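Local coordinates for protein transcriptional activator TenA-1 (Sulfolobus solfataricus P2, PDB 2QZC) that probably acts as a TenA-like thiaminase of the heme oxygenase-like fold, on thiamin or its breakdown products, at residues 28-32 / 33-37; 106-110 / 111-115. All coordinates share one frame; numbering follows the deposited sequence.

Contact 1 (28-32 / 33-37); sequences ILKMR and DGSLP. With GOL (glycerol), chain H.
Lys30 and Ser35 meet through their polar ends at the C-terminal end of helix 26-32. Lys30 NZ donates to Ser35 OG over 2.9 Å. The lysine chain leaves the helix extended and then bends at chi3 (78°) and chi4 (60°), which curls the ammonium back over the serine. Ser35 OG in turn donates to Asp33 OD1 at 2.6 Å, on the syn side of the carboxylate. Asp33 OD1 also accepts from Ser35 N at 3.0 Å, this time on the anti side, so two donors grip one oxygen. The bond from Ser35 N to the side chain of Asp33 makes an Asx turn, which shapes the chain just past the helix. A glycerol, probably from the crystallisation liquor, extends the polar cluster: its O1 donates to Asp33 OD2 at 2.6 Å and takes a weak bond from Lys30 NZ.

Backbone bonds finish the helix. Asp33 N donates to Leu29 O at 3.0 Å. Gly34 follows with positive phi (78°), and the chain turns back until Leu36 N reaches Lys30 O at 3.1 Å. That donor stands well above the carbonyl plane.

The apolar part lies on Met31, a selenomethionine. Met31 CG touches Leu36 CD2 at 3.8 Å, the two side chains running side by side. Met31 also packs on Tyr156 and Trp159 of helix 154-164, and its backbone O accepts from the side chain of Ser151. Leu36 packs on Leu207 of helix 186-208.

Contact 2 (106-110 / 111-115); sequences TGYNL and INYAY
Asn109 is the N-cap of helix 110-125, and its side chain meets Asn112 across the first turn. Its CG sits between the backbone N and the carbonyl carbon (chi1 64°). This folds the amide back over the first turn, where Asn109 OD1 accepts from Asn112 N at 2.8 Å. The bond is nearly straight at both ends. Asn109 OD1 also lies 3.3 Å from Asn112 CB, and the two amide planes are turned 67° apart. Asn109 O accepts from Tyr113 N at 2.9 Å, and Leu110 O from Ala114 N at 2.9 Å.

Tyr108 and Tyr113 form an edge-to-face pair, with the edge of Tyr113 toward the face of Tyr108. The ring centroids are 5.6 Å apart. Tyr113 CG points away from its backbone N (chi1 -171°), which swings the ring toward the preceding loop. Asn112 lies at the edge of the Tyr108 ring, its ND2 3.7 Å from Tyr108 CD2.

Asn112 ND2 donates to Gln47 OE1, and Tyr108 OH is hydrogen-bonded to Asp54 OD2. Lys50 makes a cation-pi contact with Tyr108. The helix start is thus held against helix 38-63, while Asn109 and Asn112 also touch helix 186-208 through Ala205 and Phe202.

Overall arrangement
Contact 1 comes first along the chain. It ends helix 26-32 and closes the short loop 33-37 that leads into helix 38-63. Contact 2 follows much later, where the loop after helix 100-105 enters helix 110-125. The two are in series and neither nest nor cross. Their centres lie 23 Å apart, and their nearest atoms are about 12 Å apart. One finishes a helix and the other starts one. Contact 1 also meets helices 127-148 and 154-164, whereas contact 2 meets helix 38-63, the helix that contact 1 leads into. Each sits at a helix end in a different part of the all-helical, heme oxygenase-like fold, and both pack against helix 186-208.

Contact 1 (28-32 / 33-37)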
# COMPACT_ATOMS: atom_id res chain seq x y z
N ILE A 28 -5.79 -24.49 -17.76
CA ILE A 28 -6.99 -23.68 -17.98
C ILE A 28 -8.04 -24.42 -18.81
O ILE A 28 -9.24 -24.35 -18.49
CB ILE A 28 -6.62 -22.35 -18.65
CG1 ILE A 28 -5.83 -21.51 -17.62
CG2 ILE A 28 -7.86 -21.60 -19.22
CD1 ILE A 28 -5.03 -20.39 -18.30
N LEU A 29 -7.61 -25.12 -19.86
CA LEU A 29 -8.53 -25.91 -20.68
C LEU A 29 -9.22 -26.97 -19.84
O LEU A 29 -10.42 -27.22 -20.03
CB LEU A 29 -7.80 -26.55 -21.86
CG LEU A 29 -7.08 -25.62 -22.85
CD1 LEU A 29 -6.40 -26.40 -24.03
CD2 LEU A 29 -8.01 -24.51 -23.34
N LYS A 30 -8.49 -27.58 -18.90
CA LYS A 30 -9.05 -28.60 -18.01
C LYS A 30 -9.96 -27.99 -16.95
O LYS A 30 -10.88 -28.66 -16.47
CB LYS A 30 -7.99 -29.50 -17.40
CG LYS A 30 -7.22 -30.29 -18.46
CD LYS A 30 -6.26 -31.29 -17.87
CE LYS A 30 -7.00 -32.55 -17.37
NZ LYS A 30 -7.78 -33.30 -18.45
N MSE A 31 -9.72 -26.73 -16.55
CA MSE A 31 -10.69 -26.03 -15.69
C MSE A 31 -12.01 -25.79 -16.45
O MSE A 31 -13.10 -25.98 -15.91
CB MSE A 31 -10.16 -24.70 -15.11
CG MSE A 31 -9.21 -24.91 -13.99
SE MSE A 31 -8.95 -23.26 -12.97
CE MSE A 31 -8.09 -22.29 -14.25
N ARG A 32 -11.88 -25.34 -17.69
CA ARG A 32 -13.04 -25.00 -18.53
C ARG A 32 -13.90 -26.24 -18.80
O ARG A 32 -15.13 -26.10 -18.79
CB ARG A 32 -12.60 -24.36 -19.85
CG ARG A 32 -13.74 -24.07 -20.86
CD ARG A 32 -14.75 -23.12 -20.34
NE ARG A 32 -15.83 -22.91 -21.29
CZ ARG A 32 -16.86 -23.74 -21.47
NH1 ARG A 32 -16.97 -24.90 -20.82
NH2 ARG A 32 -17.80 -23.43 -22.37
N ASP A 33 -13.30 -27.40 -19.07
CA ASP A 33 -14.12 -28.62 -19.31
C ASP A 33 -14.43 -29.37 -18.03
O ASP A 33 -15.07 -30.41 -18.05
CB ASP A 33 -13.55 -29.51 -20.42
CG ASP A 33 -12.30 -30.25 -20.08
OD1 ASP A 33 -11.87 -30.32 -18.93
OD2 ASP A 33 -11.73 -30.84 -21.04
N GLY A 34 -13.92 -28.87 -16.90
CA GLY A 34 -14.15 -29.45 -15.59
C GLY A 34 -13.34 -30.66 -15.25
O GLY A 34 -13.48 -31.14 -14.12
N SER A 35 -12.49 -31.15 -16.16
CA SER A 35 -11.76 -32.38 -15.96
C SER A 35 -10.50 -32.28 -15.09
O SER A 35 -9.93 -33.31 -14.72
CB SER A 35 -11.33 -32.99 -17.31
OG SER A 35 -10.36 -32.18 -17.98
N LEU A 36 -10.05 -31.06 -14.75
CA LEU A 36 -8.87 -30.91 -13.90
C LEU A 36 -9.13 -31.58 -12.56
O LEU A 36 -10.12 -31.24 -11.88
CB LEU A 36 -8.54 -29.42 -13.64
CG LEU A 36 -7.22 -29.14 -12.89
CD1 LEU A 36 -6.03 -29.45 -13.81
CD2 LEU A 36 -7.20 -27.67 -12.40
N PRO A 37 -8.27 -32.53 -12.15
CA PRO A 37 -8.48 -33.13 -10.86
C PRO A 37 -8.43 -32.13 -9.70
O PRO A 37 -7.54 -31.25 -9.69
CB PRO A 37 -7.33 -34.13 -10.73
CG PRO A 37 -6.93 -34.43 -12.10
CD PRO A 37 -7.10 -33.12 -12.83
C1 GOL H . -8.51 -32.01 -22.01
O1 GOL H . -9.41 -31.99 -20.94
C2 GOL H . -8.17 -30.58 -22.41
O2 GOL H . -6.94 -30.60 -23.09
C3 GOL H . -9.29 -29.92 -23.25
O3 GOL H . -8.83 -29.45 -24.51

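Contact 2 (106-110 / 111-115)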
# COMPACT_ATOMS: atom_id res chain seq x y z
N THR A 106 3.50 -24.98 3.84
CA THR A 106 3.89 -25.60 2.56
C THR A 106 4.99 -24.73 1.95
O THR A 106 4.95 -23.51 2.03
CB THR A 106 2.70 -25.68 1.60
OG1 THR A 106 1.66 -26.46 2.23
CG2 THR A 106 3.09 -26.38 0.28
N GLY A 107 6.01 -25.36 1.40
CA GLY A 107 7.08 -24.60 0.76
C GLY A 107 6.67 -24.13 -0.62
O GLY A 107 5.59 -24.45 -1.14
N TYR A 108 7.51 -23.31 -1.21
CA TYR A 108 7.31 -22.90 -2.58
C TYR A 108 7.85 -24.00 -3.52
O TYR A 108 8.86 -24.63 -3.21
CB TYR A 108 8.15 -21.68 -2.92
CG TYR A 108 7.87 -20.38 -2.19
CD1 TYR A 108 8.53 -20.08 -1.01
CD2 TYR A 108 6.99 -19.44 -2.69
CE1 TYR A 108 8.35 -18.88 -0.37
CE2 TYR A 108 6.76 -18.23 -2.04
CZ TYR A 108 7.46 -17.95 -0.89
OH TYR A 108 7.30 -16.75 -0.22
N ASN A 109 7.21 -24.20 -4.66
CA ASN A 109 7.90 -24.91 -5.73
C ASN A 109 8.93 -23.94 -6.39
O ASN A 109 8.94 -22.73 -6.12
CB ASN A 109 6.97 -25.59 -6.71
CG ASN A 109 6.09 -24.65 -7.52
OD1 ASN A 109 6.50 -23.56 -7.88
ND2 ASN A 109 4.86 -25.11 -7.83
N LEU A 110 9.83 -24.48 -7.19
CA LEU A 110 10.92 -23.67 -7.74
C LEU A 110 10.38 -22.52 -8.58
O LEU A 110 10.87 -21.38 -8.46
CB LEU A 110 11.85 -24.54 -8.60
CG LEU A 110 12.98 -23.81 -9.34
CD1 LEU A 110 13.84 -23.01 -8.40
CD2 LEU A 110 13.85 -24.80 -10.15
N ILE A 111 9.38 -22.78 -9.42
CA ILE A 111 8.87 -21.73 -10.28
C ILE A 111 8.22 -20.60 -9.48
O ILE A 111 8.45 -19.42 -9.77
CB ILE A 111 7.86 -22.29 -11.30
CG1 ILE A 111 8.50 -23.32 -12.21
CG2 ILE A 111 7.29 -21.15 -12.17
CD1 ILE A 111 9.66 -22.79 -13.07
N ASN A 112 7.44 -20.94 -8.46
CA ASN A 112 6.81 -19.92 -7.60
C ASN A 112 7.88 -19.11 -6.86
O ASN A 112 7.83 -17.87 -6.73
CB ASN A 112 5.87 -20.62 -6.64
CG ASN A 112 4.93 -19.69 -5.91
OD1 ASN A 112 4.84 -18.50 -6.21
ND2 ASN A 112 4.19 -20.28 -4.93
N TYR A 113 8.88 -19.82 -6.35
CA TYR A 113 9.99 -19.14 -5.66
C TYR A 113 10.64 -18.11 -6.58
O TYR A 113 10.81 -16.92 -6.28
CB TYR A 113 11.02 -20.14 -5.12
CG TYR A 113 12.02 -19.42 -4.23
CD1 TYR A 113 11.71 -19.10 -2.93
CD2 TYR A 113 13.24 -19.02 -4.69
CE1 TYR A 113 12.57 -18.38 -2.12
CE2 TYR A 113 14.13 -18.28 -3.88
CZ TYR A 113 13.79 -17.99 -2.59
OH TYR A 113 14.61 -17.22 -1.80
N ALA A 114 11.00 -18.56 -7.78
CA ALA A 114 11.64 -17.68 -8.75
C ALA A 114 10.75 -16.50 -9.15
O ALA A 114 11.22 -15.35 -9.27
CB ALA A 114 12.01 -18.50 -10.02
N TYR A 115 9.48 -16.78 -9.38
CA TYR A 115 8.53 -15.78 -9.85
C TYR A 115 8.34 -14.68 -8.79
O TYR A 115 8.39 -13.46 -9.08
CB TYR A 115 7.22 -16.44 -10.22
CG TYR A 115 6.19 -15.61 -10.99
CD1 TYR A 115 6.42 -14.32 -11.47
CD2 TYR A 115 5.00 -16.24 -11.37
CE1 TYR A 115 5.46 -13.63 -12.21
CE2 TYR A 115 4.05 -15.56 -12.14
CZ TYR A 115 4.29 -14.24 -12.56
OH TYR A 115 3.32 -13.59 -13.30